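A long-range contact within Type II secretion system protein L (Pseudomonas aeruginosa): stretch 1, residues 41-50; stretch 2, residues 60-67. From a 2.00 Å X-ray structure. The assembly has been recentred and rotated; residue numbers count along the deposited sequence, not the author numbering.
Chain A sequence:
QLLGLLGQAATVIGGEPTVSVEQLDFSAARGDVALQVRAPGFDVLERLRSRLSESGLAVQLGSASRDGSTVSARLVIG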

ATOM      1  N   GLY A  41      20.007   2.562 -10.194  1.00 20.71           N
ATOM      2  CA  GLY A  41      20.380   1.835 -11.393  1.00 21.66           C
ATOM      3  C   GLY A  41      19.541   0.591 -11.567  1.00 23.57           C
ATOM      4  O   GLY A  41      18.817   0.164 -10.666  1.00 25.17           O
ATOM      5  N   PHE A  42      19.665  -0.001 -12.757  1.00 21.95           N
ATOM      6  CA  PHE A  42      18.842  -1.152 -13.106  1.00 21.12           C
ATOM      7  C   PHE A  42      19.143  -2.350 -12.212  1.00 22.06           C
ATOM      8  O   PHE A  42      18.241  -3.140 -11.913  1.00 21.86           O
ATOM      9  N   ASP A  43      20.398  -2.500 -11.773  1.00 17.10           N
ATOM     10  CA  ASP A  43      20.755  -3.632 -10.922  1.00 21.30           C
ATOM     11  C   ASP A  43      19.974  -3.613  -9.616  1.00 20.05           C
ATOM     12  O   ASP A  43      19.688  -4.673  -9.043  1.00 17.13           O
ATOM     13  N   VAL A  44      19.637  -2.422  -9.124  1.00 18.54           N
ATOM     14  CA  VAL A  44      18.865  -2.310  -7.894  1.00 22.84           C
ATOM     15  C   VAL A  44      17.419  -2.731  -8.132  1.00 22.95           C
ATOM     16  O   VAL A  44      16.798  -3.371  -7.277  1.00 23.76           O
ATOM     17  N   LEU A  45      16.859  -2.381  -9.293  1.00 22.86           N
ATOM     18  CA  LEU A  45      15.499  -2.803  -9.606  1.00 24.04           C
ATOM     19  C   LEU A  45      15.428  -4.310  -9.794  1.00 24.35           C
ATOM     20  O   LEU A  45      14.461  -4.952  -9.367  1.00 18.73           O
ATOM     21  N   GLU A  46      16.445  -4.891 -10.439  1.00 23.58           N
ATOM     22  CA  GLU A  46      16.476  -6.336 -10.644  1.00 24.57           C
ATOM     23  C   GLU A  46      16.656  -7.066  -9.324  1.00 24.63           C
ATOM     24  O   GLU A  46      16.037  -8.112  -9.098  1.00 25.33           O
ATOM     25  N   ARG A  47      17.498  -6.530  -8.439  1.00 24.24           N
ATOM     26  CA  ARG A  47      17.675  -7.150  -7.133  1.00 26.37           C
ATOM     27  C   ARG A  47      16.381  -7.093  -6.334  1.00 21.33           C
ATOM     28  O   ARG A  47      15.990  -8.076  -5.700  1.00 19.06           O
ATOM     29  N   LEU A  48      15.700  -5.948  -6.368  1.00 19.66           N
ATOM     30  CA  LEU A  48      14.420  -5.816  -5.684  1.00 22.38           C
ATOM     31  C   LEU A  48      13.384  -6.792  -6.237  1.00 25.18           C
ATOM     32  O   LEU A  48      12.632  -7.406  -5.473  1.00 20.63           O
ATOM     33  N   ARG A  49      13.309  -6.935  -7.561  1.00 23.15           N
ATOM     34  CA  ARG A  49      12.398  -7.919  -8.134  1.00 25.56           C
ATOM     35  C   ARG A  49      12.728  -9.310  -7.615  1.00 21.09           C
ATOM     36  O   ARG A  49      11.837 -10.063  -7.205  1.00 20.11           O
ATOM     37  N   SER A  50      14.015  -9.662  -7.628  1.00 19.96           N
ATOM     38  CA  SER A  50      14.448 -10.974  -7.159  1.00 20.82           C
ATOM     39  C   SER A  50      14.084 -11.187  -5.697  1.00 17.99           C
ATOM     40  O   SER A  50      13.641 -12.275  -5.315  1.00 21.22           O
ATOM     41  N   GLN A  60       6.175  -8.589 -11.312  1.00 22.47           N
ATOM     42  CA  GLN A  60       6.556  -8.282 -12.679  1.00 26.20           C
ATOM     43  C   GLN A  60       7.188  -6.901 -12.671  1.00 25.15           C
ATOM     44  O   GLN A  60       6.632  -5.965 -12.086  1.00 23.14           O
ATOM     45  N   LEU A  61       8.367  -6.788 -13.270  1.00 25.65           N
ATOM     46  CA  LEU A  61       9.081  -5.523 -13.351  1.00 25.91           C
ATOM     47  C   LEU A  61       8.935  -4.979 -14.765  1.00 25.17           C
ATOM     48  O   LEU A  61       9.384  -5.608 -15.729  1.00 24.46           O
ATOM     49  N   GLY A  62       8.293  -3.827 -14.886  1.00 21.73           N
ATOM     50  CA  GLY A  62       8.101  -3.205 -16.172  1.00 27.53           C
ATOM     51  C   GLY A  62       9.405  -2.682 -16.733  1.00 23.01           C
ATOM     52  O   GLY A  62      10.468  -2.736 -16.112  1.00 24.15           O
ATOM     53  N   SER A  63       9.308  -2.156 -17.946  1.00 29.43           N
ATOM     54  CA  SER A  63      10.472  -1.598 -18.614  1.00 32.62           C
ATOM     55  C   SER A  63      10.996  -0.402 -17.834  1.00 24.31           C
ATOM     56  O   SER A  63      10.224   0.420 -17.334  1.00 23.13           O
ATOM     57  N   ALA A  64      12.316  -0.314 -17.725  1.00 21.84           N
ATOM     58  CA  ALA A  64      12.973   0.732 -16.960  1.00 21.88           C
ATOM     59  C   ALA A  64      13.784   1.638 -17.879  1.00 24.34           C
ATOM     60  O   ALA A  64      14.298   1.206 -18.913  1.00 21.29           O
ATOM     61  N   SER A  65      13.900   2.902 -17.483  1.00 17.78           N
ATOM     62  CA  SER A  65      14.663   3.886 -18.229  1.00 31.97           C
ATOM     63  C   SER A  65      15.360   4.821 -17.253  1.00 22.08           C
ATOM     64  O   SER A  65      14.871   5.065 -16.149  1.00 26.81           O
ATOM     65  N   ARG A  66      16.502   5.353 -17.676  1.00 23.57           N
ATOM     66  CA  ARG A  66      17.265   6.290 -16.863  1.00 28.65           C
ATOM     67  C   ARG A  66      16.933   7.727 -17.236  1.00 29.25           C
ATOM     68  O   ARG A  66      16.771   8.053 -18.415  1.00 39.29           O
ATOM     69  N   ASP A  67      16.844   8.581 -16.216  1.00 27.15           N
ATOM     70  CA  ASP A  67      16.759  10.029 -16.389  1.00 34.29           C
ATOM     71  C   ASP A  67      17.606  10.660 -15.295  1.00 32.06           C
ATOM     72  O   ASP A  67      17.237  10.616 -14.117  1.00 31.03           O
TER

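This is a small, mainly apolar contact in which one face of a helix packs against a segment made up of strand and the residues around it, about 400 Å² of surface summed over both sides, held by van der Waals packing with no hydrogen bond or salt bridge from one stretch to the other. The helix runs from Phe 42 through Ser 50 and beyond, and Gly 41 sits at its N-cap position. Gly 41 O accepts from Val 44 N at 3.1 Å and only weakly from Leu 45 N at 3.5 Å, after which the regular i to i-4 pattern sets in with Glu 46 N to Phe 42 O at 2.9 Å. The CA atoms of the two chain segments stay well apart: 6.6 Å between Arg 49 CA and Leu 61 CA, 7.3 Å between Phe 42 CA and Ala 64 CA. Side chains therefore have to fill the gap.

On the helix, the CA-to-CB bonds of Leu 45 and Arg 49 point toward the second stretch, and one helical turn separates them. Facing them, Leu 61 and Ala 64 also point toward the helix. Leu 61, with chi1 t and chi2 p, places its CD2 against the helix backbone and side chain together: CD2 lies 3.8 Å from Leu 45 O and 3.9 Å from Leu 45 CB. Leu 45 O accepts the helical bond from Arg 49 N at 2.9 Å; its approach to the Leu 61 methyl is van der Waals packing, since a methyl is no hydrogen-bond donor. Leu 45 itself adopts chi1 m and chi2 t, which carries its CD1 to 3.8 Å from Ala 64 CB. Leu 45 thus touches both inward-pointing residues of the second stretch.

Ala 64 CB is shared with Phe 42, whose CD2 comes within 3.6 Å of it. The CA-to-CB bond of Phe 42 points sideways, yet chi1 m and a chi2 of 109° bring the ring end nearer to the other stretch. Ala 64 CB meets the ring at its edge, near the ring plane, as does Ser 65 N, 3.9 Å from Phe 42 CE2. The ring reaches further along the backbone, with Phe 42 CZ 4.1 Å from Arg 66 N. The CA-to-CB bond of Ser 65 points away from the helix.

Arg 66 closes this end of the contact. Its CA-to-CB bond is sideways, but the t, t, m course of chi1 to chi3 returns the guanidinium to the helix start, where Arg 66 NH2 lies 3.5 Å from Gly 41 CA. That approach is a contact with a carbon; both NH1 and NH2 find hydrogen bonds just outside the two stretches.

At the other end, Arg 49 CG packs 4.2 Å from Leu 61 CB, so it is the aliphatic part of this arginine that meets the leucine. Its charged end turns back along the helix to Glu 46: Arg 49 NH2 to Glu 46 OE1 is 3.0 Å, a salt bridge with a donor angle of 170°, and Arg 49 NE to Glu 46 OE2 is 3.2 Å at 167°. The two bonds pair the guanidinium with both carboxylate oxygens of Glu 46, within the helix.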

ATOM      1  CB  PHE A  42      19.053  -1.515 -14.582  1.00 19.94           C
ATOM      2  CG  PHE A  42      18.811  -0.372 -15.531  1.00 24.15           C
ATOM      3  CD1 PHE A  42      19.870   0.230 -16.194  1.00 26.13           C
ATOM      4  CD2 PHE A  42      17.534   0.110 -15.748  1.00 26.28           C
ATOM      5  CE1 PHE A  42      19.655   1.283 -17.064  1.00 21.23           C
ATOM      6  CE2 PHE A  42      17.311   1.172 -16.619  1.00 23.01           C
ATOM      7  CZ  PHE A  42      18.370   1.754 -17.276  1.00 26.87           C
ATOM      8  CB  ASP A  43      22.256  -3.621 -10.634  1.00 20.87           C
ATOM      9  CG  ASP A  43      22.697  -2.377  -9.879  1.00 23.13           C
ATOM     10  OD1 ASP A  43      22.405  -1.255 -10.344  1.00 21.20           O
ATOM     11  OD2 ASP A  43      23.332  -2.520  -8.814  1.00 25.37           O
ATOM     12  CB  VAL A  44      18.962  -0.875  -7.344  1.00 20.74           C
ATOM     13  CG1 VAL A  44      18.140  -0.725  -6.062  1.00 27.15           C
ATOM     14  CG2 VAL A  44      20.418  -0.504  -7.092  1.00 26.03           C
ATOM     15  CB  LEU A  45      14.993  -2.091 -10.861  1.00 24.04           C
ATOM     16  CG  LEU A  45      14.801  -0.578 -10.799  1.00 25.15           C
ATOM     17  CD1 LEU A  45      14.405  -0.053 -12.168  1.00 27.85           C
ATOM     18  CD2 LEU A  45      13.760  -0.211  -9.768  1.00 20.90           C
ATOM     19  CB  GLU A  46      17.596  -6.703 -11.620  1.00 29.07           C
ATOM     20  CG  GLU A  46      17.968  -8.188 -11.659  1.00 32.44           C
ATOM     21  CD  GLU A  46      16.784  -9.111 -11.916  1.00 36.70           C
ATOM     22  OE1 GLU A  46      16.829 -10.270 -11.452  1.00 42.72           O
ATOM     23  OE2 GLU A  46      15.814  -8.688 -12.583  1.00 33.40           O
ATOM     24  CB  ARG A  47      18.811  -6.461  -6.378  1.00 20.66           C
ATOM     25  CG  ARG A  47      19.198  -7.156  -5.083  1.00 28.26           C
ATOM     26  CD  ARG A  47      20.498  -6.609  -4.535  1.00 29.29           C
ATOM     27  NE  ARG A  47      20.359  -5.228  -4.086  1.00 31.42           N
ATOM     28  CZ  ARG A  47      21.360  -4.355  -4.011  1.00 29.44           C
ATOM     29  NH1 ARG A  47      22.587  -4.709  -4.367  1.00 42.40           N
ATOM     30  NH2 ARG A  47      21.131  -3.118  -3.588  1.00 31.31           N
ATOM     31  CB  LEU A  48      13.917  -4.379  -5.805  1.00 25.77           C
ATOM     32  CG  LEU A  48      12.485  -4.151  -5.313  1.00 26.78           C
ATOM     33  CD1 LEU A  48      12.347  -4.599  -3.868  1.00 25.90           C
ATOM     34  CD2 LEU A  48      12.099  -2.699  -5.456  1.00 24.70           C
ATOM     35  CB  ARG A  49      12.472  -7.893  -9.660  1.00 25.13           C
ATOM     36  CG  ARG A  49      11.470  -8.818 -10.354  1.00 28.72           C
ATOM     37  CD  ARG A  49      12.030  -9.393 -11.648  1.00 29.96           C
ATOM     38  NE  ARG A  49      13.257 -10.155 -11.416  1.00 36.95           N
ATOM     39  CZ  ARG A  49      13.299 -11.390 -10.923  1.00 34.83           C
ATOM     40  NH1 ARG A  49      12.182 -12.026 -10.598  1.00 31.42           N
ATOM     41  NH2 ARG A  49      14.466 -11.993 -10.746  1.00 33.69           N
ATOM     42  CB  SER A  50      15.960 -11.120  -7.358  1.00 29.01           C
ATOM     43  OG  SER A  50      16.386 -12.433  -7.053  1.00 33.81           O
ATOM     44  CB  GLN A  60       5.346  -8.337 -13.619  1.00 26.80           C
ATOM     45  CG  GLN A  60       4.718  -9.720 -13.725  1.00 36.71           C
ATOM     46  CD  GLN A  60       5.684 -10.767 -14.271  1.00 51.79           C
ATOM     47  OE1 GLN A  60       5.941 -11.790 -13.632  1.00 58.53           O
ATOM     48  NE2 GLN A  60       6.216 -10.515 -15.460  1.00 55.37           N
ATOM     49  CB  LEU A  61      10.553  -5.695 -12.978  1.00 20.19           C
ATOM     50  CG  LEU A  61      11.430  -4.449 -13.119  1.00 20.29           C
ATOM     51  CD1 LEU A  61      10.937  -3.356 -12.197  1.00 23.74           C
ATOM     52  CD2 LEU A  61      12.890  -4.772 -12.830  1.00 26.16           C
ATOM     53  CB  SER A  63      10.105  -1.192 -20.040  1.00 28.66           C
ATOM     54  OG  SER A  63       9.649  -2.317 -20.770  1.00 29.64           O
ATOM     55  CB  ALA A  64      13.888   0.131 -15.887  1.00 23.58           C
ATOM     56  CB  SER A  65      13.758   4.687 -19.171  1.00 33.64           C
ATOM     57  OG  SER A  65      14.409   5.866 -19.601  1.00 50.75           O
ATOM     58  CB  ARG A  66      18.769   6.068 -17.020  1.00 34.91           C
ATOM     59  CG  ARG A  66      19.583   7.111 -16.279  1.00 30.49           C
ATOM     60  CD  ARG A  66      21.043   6.764 -16.229  1.00 26.99           C
ATOM     61  NE  ARG A  66      21.318   5.553 -15.465  1.00 21.18           N
ATOM     62  CZ  ARG A  66      21.311   5.482 -14.141  1.00 18.91           C
ATOM     63  NH1 ARG A  66      20.998   6.547 -13.408  1.00 21.48           N
ATOM     64  NH2 ARG A  66      21.609   4.336 -13.549  1.00 23.27           N
ATOM     65  CB  ASP A  67      15.314  10.527 -16.319  1.00 39.16           C
ATOM     66  CG  ASP A  67      14.575  10.367 -17.636  1.00 61.51           C
ATOM     67  OD1 ASP A  67      15.025  10.946 -18.651  1.00 40.61           O
ATOM     68  OD2 ASP A  67      13.544   9.658 -17.656  1.00 64.52           O
TER